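Local coordinates for protein aspartate semialdehyde dehydrogenase (Francisella tularensis subsp. tularensis, PDB 4WOJ) that probably catalyses the NADPH-dependent reductive dephosphorylation of L-aspartyl-4-phosphate to L-aspartate-semialdehyde, a shared step of lysine, methionine and threonine biosynthesis, at residues S171-G174 / A175-Q179; I198-R201 / E202-R206; T249-N252 / K253-T257. One frame throughout, in Å; residues are numbered along the deposited sequence.

All three contacts are local: each joins side chains and backbone a turn apart along one continuous stretch of the dimerisation domain, and all are partly buried. Contact 1 starts helix 175-191, contact 2 runs along the next helix, 198-209, and contact 3 ends helix 242-255. Contacts 1 and 3 centre about 13 and 16 Å from the chain's centre; contact 2 lies farthest out, about 35 Å away, with I200 and I204 exposed. Only contacts 1 and 2 touch the second subunit. Small residues and one weak backbone bond open the helix of contact 1, contact 2 adds salt bridges and apolar side chains, and contact 3 closes its helix with side-chain and backbone hydrogen bonds.

Contact 1 of 3, residues S171-G174 / A175-Q179; sequences SGAG and AAAMQ
A175 follows G174 directly and begins helix 175-191, its side chain resting on M18 of helix 18-30. A177 faces back over the turn that leads in: its methyl CB meets A173 CB at 3.7 Å, a small apolar touch four residues apart. The same A177 CB also lies 3.6 Å from G174 O. G174 is the N-cap residue, set between the 3-10 turn 171-173 and the helix. Its phi is positive (106°), a conformation readily taken by glycine, and G174 N is held by S171 O at 2.9 Å. This turn lies close to the predicted catalytic pair: the A173 side chain is about 8 Å from that of H276 and about 9 Å from that of C141. M178 comes next, and its N gives a weak helical bond to G174 O at 3.4 Å. With CG anti to the backbone N (chi1 -168°) and an extended chain beyond, its side chain packs on M18 and L273 of its own chain and on E202 of the second subunit. Q179 N then bonds A175 O, while the Q179 side chain packs on I198 of that subunit.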
loop_
_atom_site.group_PDB
_atom_site.type_symbol
_atom_site.label_atom_id
_atom_site.label_comp_id
_atom_site.label_asym_id
_atom_site.label_seq_id
_atom_site.Cartn_x
_atom_site.Cartn_y
_atom_site.Cartn_z
ATOM N N SER B 171 -0.940 14.036 -2.722
ATOM C CA SER B 171 -0.316 15.331 -3.025
ATOM C C SER B 171 0.400 15.377 -4.330
ATOM O O SER B 171 0.430 16.406 -4.978
ATOM C CB SER B 171 0.613 15.796 -1.906
ATOM O OG SER B 171 1.670 14.929 -1.684
ATOM N N GLY B 172 0.966 14.254 -4.747
ATOM C CA GLY B 172 1.690 14.200 -6.024
ATOM C C GLY B 172 0.801 14.509 -7.219
ATOM O O GLY B 172 1.293 14.900 -8.291
ATOM N N ALA B 173 -0.509 14.370 -7.005
ATOM C CA ALA B 173 -1.520 14.651 -8.022
ATOM C C ALA B 173 -1.975 16.100 -8.059
ATOM O O ALA B 173 -2.742 16.461 -8.944
ATOM C CB ALA B 173 -2.730 13.766 -7.781
ATOM N N GLY B 174 -1.540 16.915 -7.093
ATOM C CA GLY B 174 -1.913 18.338 -7.016
ATOM C C GLY B 174 -2.921 18.668 -5.918
ATOM O O GLY B 174 -3.517 17.767 -5.329
ATOM N N ALA B 175 -3.146 19.964 -5.686
ATOM C CA ALA B 175 -3.988 20.472 -4.569
ATOM C C ALA B 175 -5.501 20.256 -4.682
ATOM O O ALA B 175 -6.205 20.208 -3.679
ATOM C CB ALA B 175 -3.701 21.946 -4.369
ATOM N N ALA B 176 -6.020 20.161 -5.894
ATOM C CA ALA B 176 -7.465 19.909 -6.058
ATOM C C ALA B 176 -7.756 18.418 -5.832
ATOM O O ALA B 176 -8.799 18.045 -5.274
ATOM C CB ALA B 176 -7.971 20.384 -7.424
ATOM N N ALA B 177 -6.827 17.559 -6.247
ATOM C CA ALA B 177 -6.973 16.102 -5.998
ATOM C C ALA B 177 -7.054 15.828 -4.489
ATOM O O ALA B 177 -7.873 15.031 -4.040
ATOM C CB ALA B 177 -5.833 15.332 -6.612
ATOM N N MET B 178 -6.214 16.524 -3.724
ATOM C CA MET B 178 -6.174 16.394 -2.268
ATOM C C MET B 178 -7.450 16.886 -1.649
ATOM O O MET B 178 -8.027 16.261 -0.763
ATOM C CB MET B 178 -5.025 17.199 -1.695
ATOM C CG MET B 178 -4.736 16.891 -0.229
ATOM S SD MET B 178 -3.110 17.587 0.133
ATOM C CE MET B 178 -2.574 16.867 1.650
ATOM N N GLN B 179 -7.867 18.045 -2.111
ATOM C CA GLN B 179 -9.142 18.612 -1.684
ATOM C C GLN B 179 -10.246 17.615 -1.962
ATOM O O GLN B 179 -11.072 17.337 -1.101
ATOM C CB GLN B 179 -9.412 19.920 -2.421
ATOM C CG GLN B 179 -8.832 21.125 -1.716
ATOM C CD GLN B 179 -8.566 22.299 -2.640
ATOM O OE1 GLN B 179 -9.025 22.343 -3.779
ATOM N NE2 GLN B 179 -7.807 23.261 -2.145
#

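Contact 2 of 3, residues I198-R201 / E202-R206; sequences ILIR and EKILR
I200 and I204, one turn apart, make the apolar side-chain contact here. CG2 of I200 meets the terminal CD1 of I204 at 3.7 Å, the two branched chains crossing at a slant. On I200 the CG2 branch lies anti to the backbone N, beside the carbonyl carbon, which turns that methyl toward the following turn. The CD1 of I204 also lies 3.4 Å from I200 O, the oxygen that accepts its own backbone N-H. L205 leans back in a similar way, its CG 3.3 Å from R201 O.

Backbone hydrogen bonds join the two halves: E202 N to I198 O, K203 N to L199 O, I204 N to I200 O and L205 N to R201 O. The last is the straightest, 2.9 Å between N and O with an N-H...O angle of 170°.

Charged groups form two separate pairs. R206 NH1 reaches both carboxylate oxygens of E202, at 3.0 Å from OE1 and 2.8 Å from OE2. OE1 receives its hydrogen bond on the syn lone pair, nearly in the plane of the guanidinium, and a bend at chi2 of E202 (-65°) sends the carboxylate along the helix toward R206. The guanidinium of R201 belongs to another pair, NH2 forming a salt bridge with D192.

Across the dimer, L199 packs on M18, R201 and L205 on L182, and E202 on R274, all three partners belonging to the second subunit. The isoleucine pair is exposed, whereas the charged R201 and E202 are buried. The arrangement is that of an alpha-helix with i to i+4 pairs, packed against the second subunit as part of the dimer interface of the dimerisation domain.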
loop_
_atom_site.group_PDB
_atom_site.type_symbol
_atom_site.label_atom_id
_atom_site.label_comp_id
_atom_site.label_asym_id
_atom_site.label_seq_id
_atom_site.Cartn_x
_atom_site.Cartn_y
_atom_site.Cartn_z
ATOM N N ILE B 198 -22.254 -2.969 11.596
ATOM C CA ILE B 198 -20.941 -2.696 10.966
ATOM C C ILE B 198 -20.804 -3.110 9.488
ATOM O O ILE B 198 -20.249 -2.343 8.680
ATOM C CB ILE B 198 -19.771 -3.297 11.792
ATOM C CG1 ILE B 198 -18.428 -2.681 11.368
ATOM C CG2 ILE B 198 -19.763 -4.810 11.703
ATOM C CD1 ILE B 198 -18.382 -1.172 11.524
ATOM N N LEU B 199 -21.313 -4.286 9.119
ATOM C CA LEU B 199 -21.176 -4.731 7.709
ATOM C C LEU B 199 -22.122 -3.976 6.803
ATOM O O LEU B 199 -21.854 -3.783 5.620
ATOM C CB LEU B 199 -21.365 -6.238 7.543
ATOM C CG LEU B 199 -20.389 -7.129 8.309
ATOM C CD1 LEU B 199 -20.653 -8.601 8.006
ATOM C CD2 LEU B 199 -18.974 -6.768 7.914
ATOM N N ILE B 200 -23.215 -3.504 7.372
ATOM C CA ILE B 200 -24.159 -2.690 6.608
ATOM C C ILE B 200 -23.582 -1.287 6.364
ATOM O O ILE B 200 -23.779 -0.671 5.291
ATOM C CB ILE B 200 -25.553 -2.713 7.275
ATOM C CG1 ILE B 200 -26.143 -4.120 7.077
ATOM C CG2 ILE B 200 -26.425 -1.564 6.756
ATOM C CD1 ILE B 200 -27.532 -4.331 7.631
ATOM N N ARG B 201 -22.856 -0.779 7.347
ATOM C CA ARG B 201 -22.217 0.529 7.178
ATOM C C ARG B 201 -21.211 0.494 6.050
ATOM O O ARG B 201 -21.158 1.388 5.204
ATOM C CB ARG B 201 -21.544 0.970 8.459
ATOM C CG ARG B 201 -22.500 1.286 9.609
ATOM C CD ARG B 201 -21.789 1.261 10.963
ATOM N NE ARG B 201 -20.847 2.340 11.068
ATOM C CZ ARG B 201 -20.067 2.573 12.115
ATOM N NH1 ARG B 201 -20.085 1.771 13.157
ATOM N NH2 ARG B 201 -19.186 3.587 12.066
ATOM N N GLU B 202 -20.412 -0.565 6.050
ATOM C CA GLU B 202 -19.362 -0.770 5.049
ATOM C C GLU B 202 -20.041 -0.775 3.682
ATOM O O GLU B 202 -19.592 -0.099 2.743
ATOM C CB GLU B 202 -18.571 -2.063 5.343
ATOM C CG GLU B 202 -17.504 -2.425 4.320
ATOM C CD GLU B 202 -18.127 -2.741 2.960
ATOM O OE1 GLU B 202 -17.744 -2.130 1.933
ATOM O OE2 GLU B 202 -19.090 -3.540 2.947
ATOM N N LYS B 203 -21.137 -1.502 3.593
ATOM C CA LYS B 203 -21.902 -1.582 2.351
ATOM C C LYS B 203 -22.406 -0.243 1.869
ATOM O O LYS B 203 -22.287 0.083 0.672
ATOM C CB LYS B 203 -23.087 -2.509 2.551
ATOM C CG LYS B 203 -23.892 -2.711 1.284
ATOM C CD LYS B 203 -25.067 -3.658 1.500
ATOM C CE LYS B 203 -26.127 -3.431 0.409
ATOM N NZ LYS B 203 -25.605 -3.664 -0.977
ATOM N N ILE B 204 -22.966 0.533 2.811
ATOM C CA ILE B 204 -23.517 1.859 2.524
ATOM C C ILE B 204 -22.462 2.803 2.001
ATOM O O ILE B 204 -22.695 3.511 1.027
ATOM C CB ILE B 204 -24.214 2.471 3.763
ATOM C CG1 ILE B 204 -25.621 1.856 3.955
ATOM C CG2 ILE B 204 -24.371 3.975 3.629
ATOM C CD1 ILE B 204 -26.094 1.840 5.404
ATOM N N LEU B 205 -21.302 2.819 2.651
ATOM C CA LEU B 205 -20.179 3.660 2.189
ATOM C C LEU B 205 -19.748 3.209 0.824
ATOM O O LEU B 205 -19.576 4.018 -0.099
ATOM C CB LEU B 205 -18.968 3.552 3.113
ATOM C CG LEU B 205 -19.134 3.891 4.580
ATOM C CD1 LEU B 205 -17.810 3.775 5.303
ATOM C CD2 LEU B 205 -19.692 5.286 4.734
ATOM N N ARG B 206 -19.579 1.892 0.707
ATOM C CA ARG B 206 -19.120 1.310 -0.540
ATOM C C ARG B 206 -20.012 1.717 -1.713
ATOM O O ARG B 206 -19.512 2.209 -2.722
ATOM C CB ARG B 206 -19.015 -0.203 -0.450
ATOM C CG ARG B 206 -18.386 -0.789 -1.704
ATOM C CD ARG B 206 -17.996 -2.234 -1.509
ATOM N NE ARG B 206 -19.110 -3.117 -1.852
ATOM C CZ ARG B 206 -19.751 -3.917 -1.007
ATOM N NH1 ARG B 206 -19.403 -4.003 0.254
ATOM N NH2 ARG B 206 -20.747 -4.665 -1.448
#

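Contact 3 of 3, residues T249-N252 / K253-T257; sequences TELN and KILDT
N252 OD1 accepts a hydrogen bond from T257 OG1 at 2.6 Å, the hydroxyl approaching from the side of the amide carbonyl (C=O...O angle 115°) and tilted 16° from its plane. On T257 the OG1 branch sits between the backbone N and the carbonyl carbon (chi1 41°), which brings the hydroxyl back to the helix. The same two residues are tied by their backbones: T257 N bonds N252 O at 3.3 Å, in the carbonyl plane on a lone pair. With the weak bond from D256 N to K253 O and the positive phi of D256, this is a Schellman motif ending helix 242-255. E250 bonds N140 N and forms a salt bridge with R108, while K253 NZ reaches the carbonyls of S113 and R108. N252 ND2 bonds A248 O and I261 O.

Farther out, the isobutyl ends of L251 and L255 cross at an angle, CD1 to CD1 3.6 Å, and L251 also packs on helix 141-149. Both polar atoms of the N252 amide are thus engaged, which should fix its rotation; its OD1 bond to T257 OG1, with that from T257 N to N252 O, sets the direction in which the chain leaves the helix.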
loop_
_atom_site.group_PDB
_atom_site.type_symbol
_atom_site.label_atom_id
_atom_site.label_comp_id
_atom_site.label_asym_id
_atom_site.label_seq_id
_atom_site.Cartn_x
_atom_site.Cartn_y
_atom_site.Cartn_z
ATOM N N THR B 249 14.858 4.416 -15.446
ATOM C CA THR B 249 15.622 5.280 -16.347
ATOM C C THR B 249 16.177 6.508 -15.655
ATOM O O THR B 249 17.315 6.907 -15.898
ATOM C CB THR B 249 14.741 5.713 -17.537
ATOM O OG1 THR B 249 13.396 5.956 -17.075
ATOM C CG2 THR B 249 14.729 4.585 -18.592
ATOM N N GLU B 250 15.373 7.078 -14.773
ATOM C CA GLU B 250 15.782 8.231 -13.941
ATOM C C GLU B 250 16.863 7.860 -12.911
ATOM O O GLU B 250 17.871 8.556 -12.782
ATOM C CB GLU B 250 14.566 8.863 -13.242
ATOM C CG GLU B 250 13.577 9.465 -14.235
ATOM C CD GLU B 250 12.388 10.184 -13.597
ATOM O OE1 GLU B 250 12.411 10.454 -12.373
ATOM O OE2 GLU B 250 11.404 10.442 -14.330
ATOM N N LEU B 251 16.661 6.749 -12.209
ATOM C CA LEU B 251 17.678 6.245 -11.278
ATOM C C LEU B 251 19.014 6.053 -11.992
ATOM O O LEU B 251 20.059 6.477 -11.508
ATOM C CB LEU B 251 17.260 4.912 -10.628
ATOM C CG LEU B 251 18.328 4.278 -9.713
ATOM C CD1 LEU B 251 18.499 5.126 -8.464
ATOM C CD2 LEU B 251 18.017 2.851 -9.342
ATOM N N ASN B 252 18.981 5.421 -13.152
ATOM C CA ASN B 252 20.228 5.210 -13.926
ATOM C C ASN B 252 20.805 6.513 -14.488
ATOM O O ASN B 252 22.013 6.710 -14.507
ATOM C CB ASN B 252 20.031 4.104 -14.953
ATOM C CG ASN B 252 19.929 2.743 -14.274
ATOM O OD1 ASN B 252 20.938 2.198 -13.823
ATOM N ND2 ASN B 252 18.712 2.235 -14.105
ATOM N N LYS B 253 19.939 7.444 -14.853
ATOM C CA LYS B 253 20.432 8.767 -15.255
ATOM C C LYS B 253 21.084 9.484 -14.056
ATOM O O LYS B 253 22.124 10.094 -14.201
ATOM C CB LYS B 253 19.342 9.612 -15.898
ATOM C CG LYS B 253 19.847 10.985 -16.296
ATOM C CD LYS B 253 19.025 11.651 -17.397
ATOM C CE LYS B 253 19.826 12.806 -17.992
ATOM N NZ LYS B 253 19.043 13.585 -18.996
ATOM N N ILE B 254 20.477 9.402 -12.879
ATOM C CA ILE B 254 21.009 10.104 -11.709
ATOM C C ILE B 254 22.349 9.536 -11.315
ATOM O O ILE B 254 23.267 10.266 -10.961
ATOM C CB ILE B 254 20.073 10.016 -10.493
ATOM C CG1 ILE B 254 18.798 10.818 -10.734
ATOM C CG2 ILE B 254 20.763 10.562 -9.246
ATOM C CD1 ILE B 254 17.751 10.650 -9.655
ATOM N N LEU B 255 22.450 8.220 -11.309
ATOM C CA LEU B 255 23.721 7.551 -10.944
ATOM C C LEU B 255 24.715 7.494 -12.126
ATOM O O LEU B 255 25.868 7.151 -11.919
ATOM C CB LEU B 255 23.460 6.137 -10.435
ATOM C CG LEU B 255 22.601 6.033 -9.175
ATOM C CD1 LEU B 255 22.050 4.639 -8.996
ATOM C CD2 LEU B 255 23.391 6.448 -7.943
ATOM N N ASP B 256 24.237 7.814 -13.334
ATOM C CA ASP B 256 24.948 7.581 -14.605
ATOM C C ASP B 256 25.666 6.271 -14.554
ATOM O O ASP B 256 26.878 6.221 -14.489
ATOM C CB ASP B 256 25.972 8.669 -14.994
ATOM C CG ASP B 256 26.622 8.381 -16.407
ATOM O OD1 ASP B 256 25.967 7.686 -17.241
ATOM O OD2 ASP B 256 27.774 8.816 -16.677
ATOM N N THR B 257 24.907 5.210 -14.555
ATOM C CA THR B 257 25.489 3.875 -14.428
ATOM C C THR B 257 26.125 3.361 -15.724
ATOM O O THR B 257 25.645 3.617 -16.816
ATOM C CB THR B 257 24.411 2.868 -14.005
ATOM O OG1 THR B 257 23.198 3.164 -14.734
ATOM C CG2 THR B 257 24.179 2.949 -12.492
#